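Local coordinates for putative capsid protein of prophage (Escherichia coli CFT073, PDB 3BQW) that is of unknown function but probably forms the capsid shell of a prophage, as a member of a phage major capsid protein family, at residues Leu34-Ile47 and Gly285-Met299. Residues are numbered along the deposited sequence; the frame is centred on the assembly and turned at random.
Sequences LFFPNVATFSTQNI and GNTNNKGLVAYGAIM
Asn286 O lies at the edge of the Phe35 ring, 3.6 Å from Phe35 CE1, in the loop ahead of the parallel β-strand pairing of 38-41 with 292-295, part of a mixed sheet in this capsid-family protein. Leu34 CB covers one face of that ring, and Phe345 meets it edge-to-face. Thr287 CG2 then touches Leu34 CD2, and a water joins Asn289 O to Phe35 O. The CB of Lys290 packs across the Pro37 ring, before Gly291 N donates to Phe35 O (2.9 Å) from above the carbonyl plane. Leu292 and Ala294 turn to the same face of the sheet as Ala40; Leu292, its CG wedged between backbone N and carbonyl carbon (chi1 68°), presses CD1 tightly on Ala40 CB (3.5 Å). Val293 and Tyr295 bond in turn with Asn38, Ala40 and Phe42, the alternation of parallel strands, while strand 327-338 pairs antiparallel with 292-295 and makes it an inner strand. Ala294 CB touches both Ile47 CG2 and Phe42 CE2. On the other face, Tyr295 CD2 meets Val39 CG1 at 4.0 Å. Past the strand, Ala297 N binds Thr44 O (2.8 Å), and a water bridges Ala297 O to Gln45 O. Met299 crosses the extended Gln45 at about a right angle, its CE 3.9 Å from Gln45 CD.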
loop_
_atom_site.group_PDB
_atom_site.type_symbol
_atom_site.label_atom_id
_atom_site.label_comp_id
_atom_site.label_asym_id
_atom_site.label_seq_id
_atom_site.Cartn_x
_atom_site.Cartn_y
_atom_site.Cartn_z
ATOM N N LEU A 34 3.975 -7.926 -0.421
ATOM C CA LEU A 34 4.256 -9.097 0.388
ATOM C C LEU A 34 2.972 -9.748 0.879
ATOM O O LEU A 34 2.836 -10.978 0.842
ATOM C CB LEU A 34 5.125 -8.723 1.595
ATOM C CG LEU A 34 6.584 -8.380 1.298
ATOM C CD1 LEU A 34 7.257 -7.834 2.528
ATOM C CD2 LEU A 34 7.304 -9.602 0.781
ATOM N N PHE A 35 2.029 -8.922 1.333
ATOM C CA PHE A 35 0.946 -9.413 2.168
ATOM C C PHE A 35 -0.453 -9.257 1.560
ATOM O O PHE A 35 -1.410 -9.836 2.073
ATOM C CB PHE A 35 1.029 -8.729 3.564
ATOM C CG PHE A 35 2.344 -8.943 4.267
ATOM C CD1 PHE A 35 2.825 -10.238 4.495
ATOM C CD2 PHE A 35 3.083 -7.870 4.733
ATOM C CE1 PHE A 35 4.036 -10.456 5.132
ATOM C CE2 PHE A 35 4.298 -8.075 5.382
ATOM C CZ PHE A 35 4.777 -9.371 5.589
ATOM N N PHE A 36 -0.572 -8.467 0.490
ATOM C CA PHE A 36 -1.844 -8.242 -0.193
ATOM C C PHE A 36 -1.675 -8.258 -1.709
ATOM O O PHE A 36 -2.201 -7.372 -2.406
ATOM C CB PHE A 36 -2.455 -6.905 0.226
ATOM C CG PHE A 36 -2.595 -6.728 1.707
ATOM C CD1 PHE A 36 -3.768 -7.062 2.353
ATOM C CD2 PHE A 36 -1.535 -6.210 2.461
ATOM C CE1 PHE A 36 -3.881 -6.893 3.733
ATOM C CE2 PHE A 36 -1.637 -6.054 3.815
ATOM C CZ PHE A 36 -2.812 -6.392 4.463
ATOM N N PRO A 37 -0.924 -9.249 -2.238
ATOM C CA PRO A 37 -0.513 -9.203 -3.645
ATOM C C PRO A 37 -1.589 -9.583 -4.661
ATOM O O PRO A 37 -1.485 -9.213 -5.841
ATOM C CB PRO A 37 0.628 -10.232 -3.702
ATOM C CG PRO A 37 0.247 -11.232 -2.693
ATOM C CD PRO A 37 -0.400 -10.450 -1.569
ATOM N N ASN A 38 -2.587 -10.349 -4.224
ATOM C CA ASN A 38 -3.681 -10.751 -5.097
ATOM C C ASN A 38 -4.701 -9.632 -5.291
ATOM O O ASN A 38 -4.660 -8.578 -4.611
ATOM C CB ASN A 38 -4.358 -11.999 -4.541
ATOM C CG ASN A 38 -3.379 -13.161 -4.392
ATOM O OD1 ASN A 38 -3.244 -13.759 -3.331
ATOM N ND2 ASN A 38 -2.651 -13.420 -5.432
ATOM N N VAL A 39 -5.593 -9.863 -6.246
ATOM C CA VAL A 39 -6.582 -8.889 -6.637
ATOM C C VAL A 39 -7.912 -9.583 -6.844
ATOM O O VAL A 39 -7.976 -10.754 -7.289
ATOM C CB VAL A 39 -6.164 -8.109 -7.923
ATOM C CG1 VAL A 39 -7.376 -7.344 -8.543
ATOM C CG2 VAL A 39 -4.984 -7.160 -7.618
ATOM N N ALA A 40 -8.968 -8.879 -6.454
ATOM C CA ALA A 40 -10.307 -9.266 -6.797
ATOM C C ALA A 40 -11.055 -7.992 -7.148
ATOM O O ALA A 40 -11.039 -7.025 -6.379
ATOM C CB ALA A 40 -10.996 -10.037 -5.641
ATOM N N THR A 41 -11.693 -7.986 -8.318
ATOM C CA THR A 41 -12.513 -6.860 -8.742
ATOM C C THR A 41 -13.973 -7.276 -8.644
ATOM O O THR A 41 -14.348 -8.362 -9.104
ATOM C CB THR A 41 -12.167 -6.395 -10.171
ATOM O OG1 THR A 41 -12.249 -7.487 -11.081
ATOM C CG2 THR A 41 -10.757 -5.799 -10.229
ATOM N N PHE A 42 -14.794 -6.424 -8.033
ATOM C CA PHE A 42 -16.196 -6.723 -7.840
ATOM C C PHE A 42 -17.063 -5.956 -8.836
ATOM O O PHE A 42 -16.696 -4.868 -9.281
ATOM C CB PHE A 42 -16.605 -6.438 -6.375
ATOM C CG PHE A 42 -15.982 -7.388 -5.396
ATOM C CD1 PHE A 42 -16.709 -8.440 -4.875
ATOM C CD2 PHE A 42 -14.643 -7.277 -5.055
ATOM C CE1 PHE A 42 -16.120 -9.346 -3.998
ATOM C CE2 PHE A 42 -14.041 -8.182 -4.196
ATOM C CZ PHE A 42 -14.782 -9.216 -3.665
ATOM N N SER A 43 -18.207 -6.552 -9.193
ATOM C CA SER A 43 -19.204 -5.911 -10.056
ATOM C C SER A 43 -20.269 -5.218 -9.224
ATOM O O SER A 43 -21.202 -4.607 -9.751
ATOM C CB SER A 43 -19.859 -6.962 -10.952
ATOM O OG SER A 43 -20.267 -8.064 -10.134
ATOM N N THR A 44 -20.150 -5.353 -7.916
ATOM C CA THR A 44 -20.941 -4.559 -6.976
ATOM C C THR A 44 -20.079 -3.414 -6.403
ATOM O O THR A 44 -18.839 -3.485 -6.352
ATOM C CB THR A 44 -21.489 -5.438 -5.866
ATOM O OG1 THR A 44 -20.418 -6.194 -5.290
ATOM C CG2 THR A 44 -22.542 -6.416 -6.423
ATOM N N GLN A 45 -20.762 -2.353 -6.007
ATOM C CA GLN A 45 -20.140 -1.197 -5.404
ATOM C C GLN A 45 -19.380 -1.605 -4.178
ATOM O O GLN A 45 -18.246 -1.173 -3.981
ATOM C CB GLN A 45 -21.195 -0.183 -5.009
ATOM C CG GLN A 45 -20.637 1.061 -4.383
ATOM C CD GLN A 45 -21.735 2.028 -3.962
ATOM O OE1 GLN A 45 -22.904 1.653 -3.880
ATOM N NE2 GLN A 45 -21.358 3.271 -3.687
ATOM N N ASN A 46 -20.027 -2.419 -3.344
ATOM C CA ASN A 46 -19.419 -2.929 -2.146
ATOM C C ASN A 46 -18.706 -4.233 -2.385
ATOM O O ASN A 46 -19.093 -5.026 -3.230
ATOM C CB ASN A 46 -20.464 -3.119 -1.047
ATOM C CG ASN A 46 -21.132 -1.831 -0.676
ATOM O OD1 ASN A 46 -22.328 -1.781 -0.413
ATOM N ND2 ASN A 46 -20.367 -0.771 -0.685
ATOM N N ILE A 47 -17.662 -4.433 -1.595
ATOM C CA ILE A 47 -16.901 -5.666 -1.573
ATOM C C ILE A 47 -17.719 -6.696 -0.806
ATOM O O ILE A 47 -18.079 -6.477 0.353
ATOM C CB ILE A 47 -15.515 -5.491 -0.879
ATOM C CG1 ILE A 47 -14.673 -4.391 -1.539
ATOM C CG2 ILE A 47 -14.751 -6.823 -0.842
ATOM C CD1 ILE A 47 -14.595 -4.534 -3.003
ATOM N N GLY A 285 6.359 -11.059 10.005
ATOM C CA GLY A 285 5.315 -11.734 9.243
ATOM C C GLY A 285 5.833 -12.908 8.451
ATOM O O GLY A 285 7.012 -13.276 8.548
ATOM N N ASN A 286 4.941 -13.493 7.664
ATOM C CA ASN A 286 5.253 -14.670 6.834
ATOM C C ASN A 286 4.807 -14.337 5.412
ATOM O O ASN A 286 3.644 -14.028 5.174
ATOM C CB ASN A 286 4.576 -15.942 7.384
ATOM C CG ASN A 286 5.137 -17.238 6.767
ATOM O OD1 ASN A 286 4.997 -17.480 5.571
ATOM N ND2 ASN A 286 5.793 -18.056 7.584
ATOM N N THR A 287 5.744 -14.379 4.477
ATOM C CA THR A 287 5.466 -14.055 3.088
ATOM C C THR A 287 4.503 -15.037 2.378
ATOM O O THR A 287 4.073 -14.771 1.280
ATOM C CB THR A 287 6.781 -13.956 2.276
ATOM O OG1 THR A 287 7.463 -15.226 2.285
ATOM C CG2 THR A 287 7.679 -12.849 2.833
ATOM N N ASN A 288 4.203 -16.171 2.996
ATOM C CA ASN A 288 3.142 -17.064 2.521
ATOM C C ASN A 288 1.726 -16.601 2.916
ATOM O O ASN A 288 0.751 -17.158 2.437
ATOM C CB ASN A 288 3.369 -18.475 3.070
ATOM C CG ASN A 288 4.726 -19.039 2.690
ATOM O OD1 ASN A 288 5.613 -19.213 3.549
ATOM N ND2 ASN A 288 4.899 -19.345 1.397
ATOM N N ASN A 289 1.622 -15.620 3.817
ATOM C CA ASN A 289 0.330 -15.145 4.359
ATOM C C ASN A 289 -0.196 -14.028 3.432
ATOM O O ASN A 289 -0.101 -12.818 3.726
ATOM C CB ASN A 289 0.530 -14.659 5.806
ATOM C CG ASN A 289 -0.773 -14.285 6.515
ATOM O OD1 ASN A 289 -1.840 -14.857 6.264
ATOM N ND2 ASN A 289 -0.681 -13.333 7.424
ATOM N N LYS A 290 -0.688 -14.441 2.278
ATOM C CA LYS A 290 -1.025 -13.478 1.213
ATOM C C LYS A 290 -2.509 -13.319 1.075
ATOM O O LYS A 290 -3.189 -14.266 0.755
ATOM C CB LYS A 290 -0.505 -13.921 -0.155
ATOM C CG LYS A 290 0.991 -14.129 -0.247
ATOM C CD LYS A 290 1.214 -15.184 -1.293
ATOM C CE LYS A 290 2.632 -15.297 -1.694
ATOM N NZ LYS A 290 2.873 -16.654 -2.256
ATOM N N GLY A 291 -2.979 -12.102 1.299
ATOM C CA GLY A 291 -4.354 -11.715 1.038
ATOM C C GLY A 291 -4.441 -10.941 -0.255
ATOM O O GLY A 291 -3.736 -11.231 -1.216
ATOM N N LEU A 292 -5.324 -9.949 -0.302
ATOM C CA LEU A 292 -5.606 -9.283 -1.577
ATOM C C LEU A 292 -5.931 -7.824 -1.411
ATOM O O LEU A 292 -6.108 -7.330 -0.303
ATOM C CB LEU A 292 -6.761 -9.988 -2.321
ATOM C CG LEU A 292 -8.151 -9.857 -1.664
ATOM C CD1 LEU A 292 -9.254 -9.928 -2.650
ATOM C CD2 LEU A 292 -8.314 -10.932 -0.619
ATOM N N VAL A 293 -5.960 -7.122 -2.541
ATOM C CA VAL A 293 -6.602 -5.817 -2.609
ATOM C C VAL A 293 -7.878 -6.074 -3.372
ATOM O O VAL A 293 -7.865 -6.566 -4.501
ATOM C CB VAL A 293 -5.713 -4.686 -3.239
ATOM C CG1 VAL A 293 -6.466 -3.343 -3.250
ATOM C CG2 VAL A 293 -4.411 -4.525 -2.449
ATOM N N ALA A 294 -8.991 -5.793 -2.707
ATOM C CA ALA A 294 -10.311 -5.953 -3.277
ATOM C C ALA A 294 -10.722 -4.614 -3.849
ATOM O O ALA A 294 -10.517 -3.568 -3.225
ATOM C CB ALA A 294 -11.311 -6.422 -2.211
ATOM N N TYR A 295 -11.307 -4.643 -5.037
ATOM C CA TYR A 295 -11.767 -3.415 -5.701
ATOM C C TYR A 295 -13.291 -3.440 -5.858
ATOM O O TYR A 295 -13.848 -4.373 -6.440
ATOM C CB TYR A 295 -11.091 -3.269 -7.062
ATOM C CG TYR A 295 -9.612 -3.012 -6.949
ATOM C CD1 TYR A 295 -9.096 -1.721 -7.061
ATOM C CD2 TYR A 295 -8.717 -4.067 -6.711
ATOM C CE1 TYR A 295 -7.703 -1.486 -6.932
ATOM C CE2 TYR A 295 -7.357 -3.843 -6.613
ATOM C CZ TYR A 295 -6.853 -2.547 -6.719
ATOM O OH TYR A 295 -5.493 -2.336 -6.590
ATOM N N GLY A 296 -13.959 -2.416 -5.336
ATOM C CA GLY A 296 -15.372 -2.274 -5.552
ATOM C C GLY A 296 -15.576 -1.816 -6.971
ATOM O O GLY A 296 -14.640 -1.350 -7.614
ATOM N N ALA A 297 -16.800 -1.956 -7.461
ATOM C CA ALA A 297 -17.158 -1.489 -8.813
ATOM C C ALA A 297 -16.913 0.007 -9.019
ATOM O O ALA A 297 -17.122 0.828 -8.125
ATOM C CB ALA A 297 -18.634 -1.819 -9.157
ATOM N N ILE A 298 -16.497 0.331 -10.236
ATOM C CA ILE A 298 -16.411 1.706 -10.688
ATOM C C ILE A 298 -17.834 2.242 -10.830
ATOM O O ILE A 298 -18.706 1.553 -11.381
ATOM C CB ILE A 298 -15.678 1.802 -12.018
ATOM C CG1 ILE A 298 -14.304 1.115 -11.933
ATOM C CG2 ILE A 298 -15.551 3.267 -12.440
ATOM C CD1 ILE A 298 -13.311 1.864 -11.069
ATOM N N MET A 299 -18.068 3.448 -10.311
ATOM C CA MET A 299 -19.415 4.003 -10.192
ATOM C C MET A 299 -19.684 5.180 -11.157
ATOM O O MET A 299 -20.801 5.687 -11.208
ATOM C CB MET A 299 -19.722 4.390 -8.729
ATOM C CG MET A 299 -19.962 3.169 -7.808
ATOM S SD MET A 299 -21.202 1.931 -8.394
ATOM C CE MET A 299 -22.690 2.677 -7.724
HETATM O O HOH W 1 4.541 -12.627 0.160
HETATM O O HOH W 2 -2.245 -11.046 4.506
HETATM O O HOH W 3 -17.303 1.027 -5.321
#